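Side-chain contacts in putative O-Methyltransferase (Corynebacterium glutamicum, PDB 3DR5), which probably acts as an O-methyltransferase that uses S-adenosyl-L-methionine as methyl donor, though its substrate is not established: residues L84-P89 / A99-A104; Y189-S192 / H197-R200; D120-L125 / W150-R155; A164-T169 / Q181-A186. One frame throughout, in Å; residues are numbered along the deposited sequence.

Contact 1. Residues L84-P89 / A99-A104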
loop_
_atom_site.group_PDB
_atom_site.type_symbol
_atom_site.label_atom_id
_atom_site.label_comp_id
_atom_site.label_asym_id
_atom_site.label_seq_id
_atom_site.Cartn_x
_atom_site.Cartn_y
_atom_site.Cartn_z
ATOM N N LEU A 84 -0.956 -16.668 -10.570
ATOM C CA LEU A 84 -0.645 -16.609 -9.151
ATOM C C LEU A 84 0.048 -17.938 -8.875
ATOM O O LEU A 84 -0.479 -19.011 -9.188
ATOM C CB LEU A 84 -1.907 -16.504 -8.274
ATOM C CG LEU A 84 -1.682 -16.753 -6.770
ATOM C CD1 LEU A 84 -0.838 -15.635 -6.153
ATOM C CD2 LEU A 84 -3.037 -16.834 -6.082
ATOM N N THR A 85 1.246 -17.870 -8.314
ATOM C CA THR A 85 2.004 -19.068 -7.982
ATOM C C THR A 85 1.974 -19.214 -6.464
ATOM O O THR A 85 2.474 -18.355 -5.736
ATOM C CB THR A 85 3.461 -18.956 -8.477
ATOM O OG1 THR A 85 3.469 -18.910 -9.909
ATOM C CG2 THR A 85 4.289 -20.135 -7.997
ATOM N N CYS A 86 1.372 -20.304 -5.996
ATOM C CA CYS A 86 1.270 -20.584 -4.569
ATOM C C CYS A 86 2.307 -21.628 -4.191
ATOM O O CYS A 86 2.543 -22.582 -4.928
ATOM C CB CYS A 86 -0.123 -21.106 -4.224
ATOM S SG CYS A 86 -1.470 -20.013 -4.722
ATOM N N ILE A 87 2.922 -21.445 -3.030
ATOM C CA ILE A 87 3.956 -22.364 -2.573
ATOM C C ILE A 87 3.806 -22.818 -1.124
ATOM O O ILE A 87 3.853 -21.994 -0.200
ATOM C CB ILE A 87 5.361 -21.729 -2.688
ATOM C CG1 ILE A 87 5.532 -21.055 -4.051
ATOM C CG2 ILE A 87 6.434 -22.793 -2.451
ATOM C CD1 ILE A 87 6.918 -20.491 -4.291
ATOM N N ASP A 88 3.606 -24.120 -0.938
ATOM C CA ASP A 88 3.524 -24.715 0.390
ATOM C C ASP A 88 3.783 -26.224 0.247
ATOM O O ASP A 88 3.368 -26.841 -0.730
ATOM C CB ASP A 88 2.160 -24.471 1.056
ATOM C CG ASP A 88 2.154 -24.887 2.530
ATOM O OD1 ASP A 88 2.726 -24.153 3.361
ATOM O OD2 ASP A 88 1.602 -25.959 2.848
ATOM N N PRO A 89 4.494 -26.826 1.214
ATOM C CA PRO A 89 4.817 -28.262 1.200
ATOM C C PRO A 89 3.710 -29.230 1.612
ATOM O O PRO A 89 3.814 -30.434 1.371
ATOM C CB PRO A 89 6.013 -28.356 2.146
ATOM C CG PRO A 89 5.734 -27.291 3.158
ATOM C CD PRO A 89 5.164 -26.138 2.336
ATOM N N ALA A 99 -9.252 -25.666 -4.232
ATOM C CA ALA A 99 -10.691 -25.754 -4.017
ATOM C C ALA A 99 -11.267 -24.330 -3.965
ATOM O O ALA A 99 -12.202 -24.002 -4.698
ATOM C CB ALA A 99 -10.982 -26.480 -2.705
ATOM N N LEU A 100 -10.714 -23.487 -3.092
ATOM C CA LEU A 100 -11.189 -22.108 -2.951
ATOM C C LEU A 100 -11.156 -21.336 -4.274
ATOM O O LEU A 100 -12.058 -20.543 -4.559
ATOM C CB LEU A 100 -10.376 -21.374 -1.875
ATOM C CG LEU A 100 -10.757 -21.744 -0.439
ATOM C CD1 LEU A 100 -9.699 -21.218 0.522
ATOM C CD2 LEU A 100 -12.141 -21.164 -0.099
ATOM N N PHE A 101 -10.120 -21.564 -5.080
ATOM C CA PHE A 101 -10.021 -20.891 -6.367
ATOM C C PHE A 101 -11.113 -21.461 -7.270
ATOM O O PHE A 101 -11.802 -20.724 -7.969
ATOM C CB PHE A 101 -8.628 -21.101 -6.982
ATOM C CG PHE A 101 -7.507 -20.504 -6.170
ATOM C CD1 PHE A 101 -7.681 -19.286 -5.506
ATOM C CD2 PHE A 101 -6.289 -21.160 -6.054
ATOM C CE1 PHE A 101 -6.647 -18.728 -4.752
ATOM C CE2 PHE A 101 -5.250 -20.613 -5.300
ATOM C CZ PHE A 101 -5.430 -19.401 -4.638
ATOM N N ARG A 102 -11.276 -22.782 -7.247
ATOM C CA ARG A 102 -12.303 -23.445 -8.052
ATOM C C ARG A 102 -13.690 -22.877 -7.688
ATOM O O ARG A 102 -14.464 -22.520 -8.579
ATOM C CB ARG A 102 -12.306 -24.948 -7.778
ATOM C CG ARG A 102 -13.224 -25.767 -8.690
ATOM C CD ARG A 102 -13.928 -26.897 -7.934
ATOM N NE ARG A 102 -13.110 -27.447 -6.853
ATOM C CZ ARG A 102 -11.927 -28.031 -7.025
ATOM N NH1 ARG A 102 -11.415 -28.151 -8.242
ATOM N NH2 ARG A 102 -11.248 -28.481 -5.977
ATOM N N GLU A 103 -13.999 -22.802 -6.389
ATOM C CA GLU A 103 -15.290 -22.297 -5.923
ATOM C C GLU A 103 -15.488 -20.843 -6.337
ATOM O O GLU A 103 -16.572 -20.481 -6.810
ATOM C CB GLU A 103 -15.416 -22.510 -4.405
ATOM C CG GLU A 103 -15.947 -23.905 -4.084
ATOM C CD GLU A 103 -15.419 -24.424 -2.773
ATOM O OE1 GLU A 103 -15.307 -23.623 -1.816
ATOM O OE2 GLU A 103 -15.121 -25.632 -2.696
ATOM N N ALA A 104 -14.461 -20.010 -6.149
ATOM C CA ALA A 104 -14.534 -18.642 -6.649
ATOM C C ALA A 104 -14.566 -18.970 -8.173
ATOM O O ALA A 104 -14.215 -20.087 -8.594
ATOM C CB ALA A 104 -13.272 -17.881 -6.304
#
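The ring of Phe101 meets the side chains of Leu84 and Cys86 inside a beta-alpha-beta unit of the Rossmann-like methyltransferase fold, where helix 91-103 links the neighbouring parallel strands 83-87 and 111-114. The two strand residues are two positions apart, flanking Thr85, on the same face of the strand, and both direct their CB toward the helix, so the far end of a single aromatic ring serves both. The backbones stay well separated: the nearest CA atoms, those of Leu84 and Phe101, are 10.7 Å apart, and side chains alone bridge the gap. In Phe101 the ring carbon CG stands anti to the carbonyl carbon (chi1 -63°), which sends the ring from the helix toward the strand. The Leu84 side chain crosses that of Phe101 at about a right angle. Its CD2 methyl lies 3.8 Å from Phe101 CZ, on an oblique approach to the ring. Cys86 comes in differently. Its sulfur sits at the ring edge, 77° off the normal, with Cys86 SG 5.0 Å from the ring centroid; this is a sulfur-aromatic contact. Around the trio, Leu75 of helix 67-77 packs against both Leu84 and Phe101, and Val111 of the next strand also touches Phe101. All three residues are buried, and no hydrogen bond joins the segments. Cys86 SG reaches Phe101 CE2 at 3.9 Å and Phe101 CZ at 4.0 Å, nearly straddling that edge bond.

Contact 2. Residues Y189-S192 / H197-R200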
loop_
_atom_site.group_PDB
_atom_site.type_symbol
_atom_site.label_atom_id
_atom_site.label_comp_id
_atom_site.label_asym_id
_atom_site.label_seq_id
_atom_site.Cartn_x
_atom_site.Cartn_y
_atom_site.Cartn_z
ATOM N N TYR A 189 18.578 -6.023 8.316
ATOM C CA TYR A 189 19.113 -6.450 7.022
ATOM C C TYR A 189 18.299 -5.849 5.876
ATOM O O TYR A 189 18.857 -5.353 4.893
ATOM C CB TYR A 189 19.075 -7.967 6.891
ATOM C CG TYR A 189 19.568 -8.445 5.547
ATOM C CD1 TYR A 189 20.915 -8.335 5.204
ATOM C CD2 TYR A 189 18.688 -8.976 4.606
ATOM C CE1 TYR A 189 21.376 -8.746 3.961
ATOM C CE2 TYR A 189 19.137 -9.390 3.353
ATOM C CZ TYR A 189 20.482 -9.271 3.040
ATOM O OH TYR A 189 20.941 -9.687 1.815
ATOM N N ILE A 190 16.975 -5.897 6.000
ATOM C CA ILE A 190 16.100 -5.353 4.973
ATOM C C ILE A 190 16.359 -3.851 4.783
ATOM O O ILE A 190 16.392 -3.356 3.657
ATOM C CB ILE A 190 14.607 -5.606 5.332
ATOM C CG1 ILE A 190 14.246 -7.066 5.028
ATOM C CG2 ILE A 190 13.696 -4.636 4.567
ATOM C CD1 ILE A 190 12.891 -7.498 5.568
ATOM N N ARG A 191 16.546 -3.127 5.883
ATOM C CA ARG A 191 16.793 -1.691 5.805
ATOM C C ARG A 191 18.183 -1.335 5.279
ATOM O O ARG A 191 18.494 -0.165 5.068
ATOM C CB ARG A 191 16.576 -1.054 7.178
ATOM C CG ARG A 191 15.107 -0.963 7.598
ATOM C CD ARG A 191 14.976 -0.811 9.103
ATOM N NE ARG A 191 16.172 -0.196 9.661
ATOM C CZ ARG A 191 16.741 -0.567 10.801
ATOM N NH1 ARG A 191 16.229 -1.557 11.519
ATOM N NH2 ARG A 191 17.829 0.055 11.223
ATOM N N SER A 192 19.005 -2.351 5.040
ATOM C CA SER A 192 20.361 -2.140 4.556
ATOM C C SER A 192 20.494 -2.342 3.050
ATOM O O SER A 192 21.475 -1.897 2.450
ATOM C CB SER A 192 21.328 -3.096 5.260
ATOM O OG SER A 192 21.339 -4.382 4.637
ATOM N N HIS A 197 12.777 0.197 -1.621
ATOM C CA HIS A 197 11.933 1.116 -0.860
ATOM C C HIS A 197 11.360 0.226 0.245
ATOM O O HIS A 197 10.810 -0.858 -0.016
ATOM C CB HIS A 197 10.769 1.669 -1.679
ATOM C CG HIS A 197 11.184 2.449 -2.872
ATOM N ND1 HIS A 197 11.960 3.585 -2.790
ATOM C CD2 HIS A 197 10.890 2.283 -4.179
ATOM C CE1 HIS A 197 12.125 4.086 -4.000
ATOM N NE2 HIS A 197 11.486 3.314 -4.860
ATOM N N VAL A 198 11.508 0.665 1.485
ATOM C CA VAL A 198 11.005 -0.092 2.627
ATOM C C VAL A 198 9.857 0.653 3.289
ATOM O O VAL A 198 9.998 1.814 3.666
ATOM C CB VAL A 198 12.121 -0.335 3.676
ATOM C CG1 VAL A 198 11.563 -1.090 4.877
ATOM C CG2 VAL A 198 13.277 -1.113 3.033
ATOM N N ALA A 199 8.709 -0.010 3.396
ATOM C CA ALA A 199 7.554 0.578 4.059
ATOM C C ALA A 199 7.159 -0.431 5.136
ATOM O O ALA A 199 7.009 -1.619 4.852
ATOM C CB ALA A 199 6.393 0.790 3.070
ATOM N N ARG A 200 7.019 0.031 6.374
ATOM C CA ARG A 200 6.639 -0.838 7.471
ATOM C C ARG A 200 5.350 -0.248 8.031
ATOM O O ARG A 200 5.316 0.870 8.542
ATOM C CB ARG A 200 7.800 -0.911 8.480
ATOM C CG ARG A 200 8.955 -1.769 7.917
ATOM C CD ARG A 200 10.182 -1.720 8.812
ATOM N NE ARG A 200 10.725 -0.368 8.892
ATOM C CZ ARG A 200 11.463 0.075 9.899
ATOM N NH1 ARG A 200 11.747 -0.736 10.914
ATOM N NH2 ARG A 200 11.879 1.333 9.906
#
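Over one face of the Arg200 guanidinium lies the CD methylene of Arg191, 3.6 Å above the plane and displaced toward its rim; Arg191 CD is 3.7 Å from Arg200 CZ. The two guanidinium planes are inclined by 26°, while the arginine side chains as a whole run at about a right angle to each other. The bend of Arg200 at chi3 (-63°) turns its guanidinium so that one face meets Arg191 CD. Nearer the backbone the meeting is apolar: Ile190 CG2 touches Val198 CG2 at 3.9 Å, and both residues direct their CB toward the partner segment. These contacts lay the end of helix 178-190 across the outermost strand of the sheet in this chain, 196-201, with a short connection between them. Arg200 also lies at the subunit interface, since its backbone N bonds to Gln43 OE1 of the second subunit and its side chain packs on Thr15 there. Although Arg191 NE and Arg200 NH2 are 4.6 Å apart, Asp187, one helical turn before Arg191, has a salt bridge to each: OD2 to Arg191 NH1 and OD1 to Arg200 NH1. The shared carboxylate therefore probably offsets much of the cost of bringing two like charges together.

Contact 3. Residues D120-L125 / W150-R155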
loop_
_atom_site.group_PDB
_atom_site.type_symbol
_atom_site.label_atom_id
_atom_site.label_comp_id
_atom_site.label_asym_id
_atom_site.label_seq_id
_atom_site.Cartn_x
_atom_site.Cartn_y
_atom_site.Cartn_z
ATOM N N ASP A 120 13.330 -23.982 -1.053
ATOM C CA ASP A 120 13.899 -25.017 -1.897
ATOM C C ASP A 120 13.555 -24.769 -3.364
ATOM O O ASP A 120 14.407 -24.897 -4.231
ATOM C CB ASP A 120 13.365 -26.395 -1.491
ATOM C CG ASP A 120 14.084 -26.980 -0.289
ATOM O OD1 ASP A 120 13.429 -27.648 0.542
ATOM O OD2 ASP A 120 15.308 -26.788 -0.183
ATOM N N VAL A 121 12.309 -24.384 -3.629
ATOM C CA VAL A 121 11.835 -24.188 -4.995
ATOM C C VAL A 121 12.026 -22.817 -5.640
ATOM O O VAL A 121 11.943 -22.688 -6.865
ATOM C CB VAL A 121 10.352 -24.584 -5.082
ATOM C CG1 VAL A 121 9.489 -23.500 -4.452
ATOM C CG2 VAL A 121 9.950 -24.846 -6.519
HETATM N N MSE A 122 12.269 -21.799 -4.827
HETATM C CA MSE A 122 12.473 -20.467 -5.362
HETATM C C MSE A 122 13.755 -20.464 -6.184
HETATM O O MSE A 122 13.968 -19.602 -7.037
HETATM C CB MSE A 122 12.529 -19.446 -4.221
HETATM C CG MSE A 122 11.147 -18.900 -3.884
HETATM SE SE MSE A 122 11.089 -18.114 -2.133
HETATM C CE MSE A 122 9.572 -19.053 -1.438
ATOM N N SER A 123 14.599 -21.457 -5.925
ATOM C CA SER A 123 15.856 -21.627 -6.648
ATOM C C SER A 123 15.532 -22.057 -8.087
ATOM O O SER A 123 16.366 -21.957 -8.984
ATOM C CB SER A 123 16.686 -22.723 -5.987
ATOM O OG SER A 123 18.013 -22.734 -6.477
ATOM N N ARG A 124 14.311 -22.531 -8.295
ATOM C CA ARG A 124 13.859 -23.040 -9.588
ATOM C C ARG A 124 12.961 -22.122 -10.406
ATOM O O ARG A 124 12.400 -22.545 -11.424
ATOM C CB ARG A 124 13.133 -24.365 -9.366
ATOM C CG ARG A 124 14.012 -25.610 -9.297
ATOM C CD ARG A 124 14.940 -25.632 -8.098
ATOM N NE ARG A 124 15.421 -26.987 -7.854
ATOM C CZ ARG A 124 16.598 -27.287 -7.314
ATOM N NH1 ARG A 124 17.434 -26.322 -6.959
ATOM N NH2 ARG A 124 16.947 -28.554 -7.145
ATOM N N LEU A 125 12.827 -20.877 -9.965
ATOM C CA LEU A 125 11.981 -19.930 -10.665
ATOM C C LEU A 125 12.837 -18.916 -11.413
ATOM O O LEU A 125 13.999 -18.715 -11.089
ATOM C CB LEU A 125 11.036 -19.238 -9.664
ATOM C CG LEU A 125 10.133 -20.166 -8.828
ATOM C CD1 LEU A 125 9.467 -19.352 -7.723
ATOM C CD2 LEU A 125 9.084 -20.844 -9.708
ATOM N N TRP A 150 14.218 -11.539 -3.680
ATOM C CA TRP A 150 14.749 -10.358 -4.361
ATOM C C TRP A 150 15.099 -10.539 -5.828
ATOM O O TRP A 150 14.647 -9.763 -6.678
ATOM C CB TRP A 150 15.957 -9.786 -3.606
ATOM C CG TRP A 150 16.164 -8.313 -3.879
ATOM C CD1 TRP A 150 17.236 -7.733 -4.488
ATOM C CD2 TRP A 150 15.250 -7.247 -3.574
ATOM N NE1 TRP A 150 17.051 -6.372 -4.580
ATOM C CE2 TRP A 150 15.842 -6.047 -4.024
ATOM C CE3 TRP A 150 13.993 -7.191 -2.955
ATOM C CZ2 TRP A 150 15.213 -4.800 -3.889
ATOM C CZ3 TRP A 150 13.367 -5.951 -2.816
ATOM C CH2 TRP A 150 13.983 -4.773 -3.276
ATOM N N PRO A 151 15.893 -11.568 -6.152
ATOM C CA PRO A 151 16.261 -11.784 -7.555
ATOM C C PRO A 151 15.060 -12.005 -8.474
ATOM O O PRO A 151 15.097 -11.641 -9.645
ATOM C CB PRO A 151 17.149 -13.032 -7.506
ATOM C CG PRO A 151 17.665 -13.067 -6.105
ATOM C CD PRO A 151 16.513 -12.575 -5.272
ATOM N N LEU A 152 13.999 -12.606 -7.940
ATOM C CA LEU A 152 12.800 -12.903 -8.727
ATOM C C LEU A 152 11.946 -11.670 -9.006
ATOM O O LEU A 152 11.214 -11.609 -9.992
ATOM C CB LEU A 152 11.955 -13.956 -8.009
ATOM C CG LEU A 152 12.654 -15.239 -7.533
ATOM C CD1 LEU A 152 11.725 -16.042 -6.607
ATOM C CD2 LEU A 152 13.070 -16.075 -8.736
ATOM N N LEU A 153 12.055 -10.682 -8.130
ATOM C CA LEU A 153 11.286 -9.447 -8.247
ATOM C C LEU A 153 11.723 -8.522 -9.349
ATOM O O LEU A 153 12.915 -8.339 -9.564
ATOM C CB LEU A 153 11.336 -8.657 -6.948
ATOM C CG LEU A 153 10.322 -8.920 -5.837
ATOM C CD1 LEU A 153 10.610 -7.982 -4.664
ATOM C CD2 LEU A 153 8.889 -8.688 -6.374
ATOM N N ARG A 154 10.759 -7.937 -10.052
ATOM C CA ARG A 154 11.082 -6.966 -11.090
ATOM C C ARG A 154 11.090 -5.579 -10.407
ATOM O O ARG A 154 10.539 -5.414 -9.305
ATOM C CB ARG A 154 10.034 -6.996 -12.208
ATOM C CG ARG A 154 10.013 -8.305 -12.963
ATOM C CD ARG A 154 8.791 -8.436 -13.851
ATOM N NE ARG A 154 8.840 -7.552 -15.011
ATOM C CZ ARG A 154 9.663 -7.713 -16.045
ATOM N NH1 ARG A 154 10.517 -8.731 -16.071
ATOM N NH2 ARG A 154 9.618 -6.860 -17.058
ATOM N N ARG A 155 11.715 -4.591 -11.050
ATOM C CA ARG A 155 11.761 -3.232 -10.513
ATOM C C ARG A 155 10.311 -2.751 -10.542
ATOM O O ARG A 155 9.581 -2.994 -11.517
ATOM C CB ARG A 155 12.662 -2.345 -11.394
ATOM C CG ARG A 155 14.056 -2.932 -11.581
ATOM C CD ARG A 155 14.912 -1.998 -12.399
ATOM N NE ARG A 155 15.399 -0.880 -11.598
ATOM C CZ ARG A 155 16.600 -0.836 -11.026
ATOM N NH1 ARG A 155 17.444 -1.852 -11.168
ATOM N NH2 ARG A 155 16.952 0.224 -10.305
#
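Leu152 holds CG anti to its own carbonyl carbon (chi1 -51°) and thereby sends both methyls toward Met122 and Leu125; Leu125 adopts the same kind of first torsion (chi1 -57°) and points back at it. The Leu152 branches divide the work. CD1 faces Met122, a selenomethionine in the crystal, whose CG lies 4.0 Å from Leu152 CD1, and it also comes within 4.2 Å of Leu125 CD1. CD2 turns to the base of Leu125, with Leu125 CB 3.9 Å from Leu152 CD2 and the carbonyl oxygen of Leu125 3.7 Å from that same methyl. The Met122 and Leu152 side chains meet at about a right angle, whereas Leu125 and Leu152 cross obliquely. Met122 touches through its CG methylene; beyond it the chain runs on past Leu152 (chi2 161°), so the selenium end leads away. In the fold, the contact joins the 3-10 turn that follows helix 118-121 to the end of helix 142-152. Tyr130 of strand 130-135 packs against both Leu125 and Leu152, and Ile63 and Ile61 of strand 59-63 touch Met122 and Leu125, respectively. No hydrogen bond runs between the segments. With only methyl and methylene carbons and one carbonyl oxygen meeting at van der Waals distance, the association rests on dispersion and on the burial of apolar surface, and it carries little directional preference.

Contact 4. Residues A164-T169 / Q181-A186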
loop_
_atom_site.group_PDB
_atom_site.type_symbol
_atom_site.label_atom_id
_atom_site.label_comp_id
_atom_site.label_asym_id
_atom_site.label_seq_id
_atom_site.Cartn_x
_atom_site.Cartn_y
_atom_site.Cartn_z
ATOM N N ALA A 164 6.128 -9.472 10.202
ATOM C CA ALA A 164 7.579 -9.398 10.313
ATOM C C ALA A 164 8.151 -8.525 11.420
ATOM O O ALA A 164 9.356 -8.576 11.697
ATOM C CB ALA A 164 8.158 -8.961 8.983
ATOM N N LEU A 165 7.292 -7.734 12.052
ATOM C CA LEU A 165 7.723 -6.821 13.096
ATOM C C LEU A 165 7.353 -7.289 14.496
ATOM O O LEU A 165 7.712 -6.655 15.489
ATOM C CB LEU A 165 7.119 -5.440 12.839
ATOM C CG LEU A 165 7.526 -4.715 11.552
ATOM C CD1 LEU A 165 6.556 -3.580 11.253
ATOM C CD2 LEU A 165 8.941 -4.178 11.698
ATOM N N LEU A 166 6.637 -8.404 14.561
ATOM C CA LEU A 166 6.193 -8.975 15.824
ATOM C C LEU A 166 5.598 -7.945 16.779
ATOM O O LEU A 166 6.026 -7.819 17.929
ATOM C CB LEU A 166 7.344 -9.741 16.497
ATOM C CG LEU A 166 7.818 -10.988 15.730
ATOM C CD1 LEU A 166 8.944 -11.684 16.481
ATOM C CD2 LEU A 166 6.644 -11.936 15.547
ATOM N N ASP A 167 4.614 -7.200 16.277
ATOM C CA ASP A 167 3.910 -6.204 17.073
ATOM C C ASP A 167 4.799 -5.129 17.694
ATOM O O ASP A 167 4.396 -4.454 18.647
ATOM C CB ASP A 167 3.123 -6.916 18.173
ATOM C CG ASP A 167 1.909 -7.660 17.638
ATOM O OD1 ASP A 167 1.092 -7.021 16.947
ATOM O OD2 ASP A 167 1.762 -8.870 17.917
ATOM N N GLY A 168 6.001 -4.973 17.147
ATOM C CA GLY A 168 6.934 -3.996 17.667
ATOM C C GLY A 168 7.823 -4.626 18.729
ATOM O O GLY A 168 8.780 -4.014 19.201
ATOM N N THR A 169 7.493 -5.856 19.110
ATOM C CA THR A 169 8.242 -6.610 20.117
ATOM C C THR A 169 9.744 -6.377 20.038
ATOM O O THR A 169 10.416 -6.309 21.071
ATOM C CB THR A 169 7.974 -8.135 19.976
ATOM O OG1 THR A 169 6.760 -8.482 20.653
ATOM C CG2 THR A 169 9.130 -8.957 20.535
ATOM N N GLN A 181 15.145 -12.081 17.797
ATOM C CA GLN A 181 16.495 -11.785 17.324
ATOM C C GLN A 181 16.631 -11.981 15.818
ATOM O O GLN A 181 17.388 -11.260 15.157
ATOM C CB GLN A 181 17.508 -12.674 18.055
ATOM C CG GLN A 181 18.960 -12.330 17.802
ATOM C CD GLN A 181 19.896 -13.143 18.682
ATOM O OE1 GLN A 181 19.494 -13.630 19.741
ATOM N NE2 GLN A 181 21.153 -13.270 18.263
ATOM N N ALA A 182 15.897 -12.953 15.282
ATOM C CA ALA A 182 15.928 -13.230 13.850
ATOM C C ALA A 182 15.110 -12.148 13.133
ATOM O O ALA A 182 15.535 -11.629 12.101
ATOM C CB ALA A 182 15.349 -14.623 13.566
ATOM N N ALA A 183 13.945 -11.810 13.688
ATOM C CA ALA A 183 13.095 -10.773 13.110
ATOM C C ALA A 183 13.871 -9.436 13.145
ATOM O O ALA A 183 13.814 -8.656 12.193
ATOM C CB ALA A 183 11.790 -10.662 13.905
ATOM N N ARG A 184 14.599 -9.173 14.233
ATOM C CA ARG A 184 15.382 -7.938 14.350
ATOM C C ARG A 184 16.467 -7.887 13.268
ATOM O O ARG A 184 16.666 -6.848 12.634
ATOM C CB ARG A 184 16.047 -7.843 15.723
ATOM C CG ARG A 184 16.031 -6.439 16.308
ATOM C CD ARG A 184 17.085 -6.249 17.386
ATOM N NE ARG A 184 16.977 -7.216 18.474
ATOM C CZ ARG A 184 15.892 -7.387 19.222
ATOM N NH1 ARG A 184 14.814 -6.654 19.007
ATOM N NH2 ARG A 184 15.886 -8.292 20.193
ATOM N N ASP A 185 17.167 -9.004 13.059
ATOM C CA ASP A 185 18.222 -9.055 12.044
ATOM C C ASP A 185 17.642 -8.898 10.639
ATOM O O ASP A 185 18.254 -8.277 9.763
ATOM C CB ASP A 185 19.008 -10.367 12.126
ATOM C CG ASP A 185 20.098 -10.454 11.078
ATOM O OD1 ASP A 185 19.810 -10.897 9.947
ATOM O OD2 ASP A 185 21.244 -10.060 11.380
ATOM N N ALA A 186 16.458 -9.463 10.428
ATOM C CA ALA A 186 15.787 -9.360 9.136
ATOM C C ALA A 186 15.482 -7.873 8.877
ATOM O O ALA A 186 15.817 -7.336 7.824
ATOM C CB ALA A 186 14.491 -10.168 9.155
HETATM O O HOH W 1 11.529 -8.206 10.445
#
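Leu166 leans on Ala183 through one branch of its side chain. From a backbone of left-handed helical angles (phi 46°), its CB projects toward helix 178-190, still 5.2 Å from Ala183 CB. CG, anti to the carbonyl carbon, narrows the gap to 4.4 Å from Ala183 CB. The chain then forks: CD1 closes on Ala183 CB at 4.0 Å, while CD2 turns back, 5.6 Å from the same methyl. Ala183 CB has a second neighbour in Ala164 O, 3.9 Å off, and so touches a methyl and a carbonyl oxygen of the loop, roughly at right angles. A water completes the join by donating to two backbone acceptors, to Ala164 O at a short 2.5 Å and to Ala183 O at 2.9 Å. The loop, which follows strand 157-161, is thereby laid along the helix. Leu142 of helix 142-152 packs on Ala164 and Ala186, and Leu8 of the second subunit touches Leu165. The small Ala183 side chain is consistent with the close approach, 6.3 Å between the CA atoms of Ala164 and Ala183. No direct hydrogen bond links the segments, so the polar part of the contact passes through the water, which pairs two carbonyls that could not bond to each other.

The four contacts follow one another along the chain within a single Rossmann-like methyltransferase fold, on a sheet of strand order 3-2-1-4-5-7-6. Contacts 1 and 2 both reach that sheet from opposite sides of the chain's centre, their own centres 29 Å apart. Contact 3 touches contact 1 through Ile87 CG2 and Val121 CG1, 3.7 Å apart, and its nearest atoms come within about 5 Å of contact 2. Contacts 2 and 4 share helix 178-190 and meet where Arg200 CD lies 4.0 Å from Leu165 CD2; both also touch the second subunit, whereas no residue of that subunit reaches contacts 1 and 3.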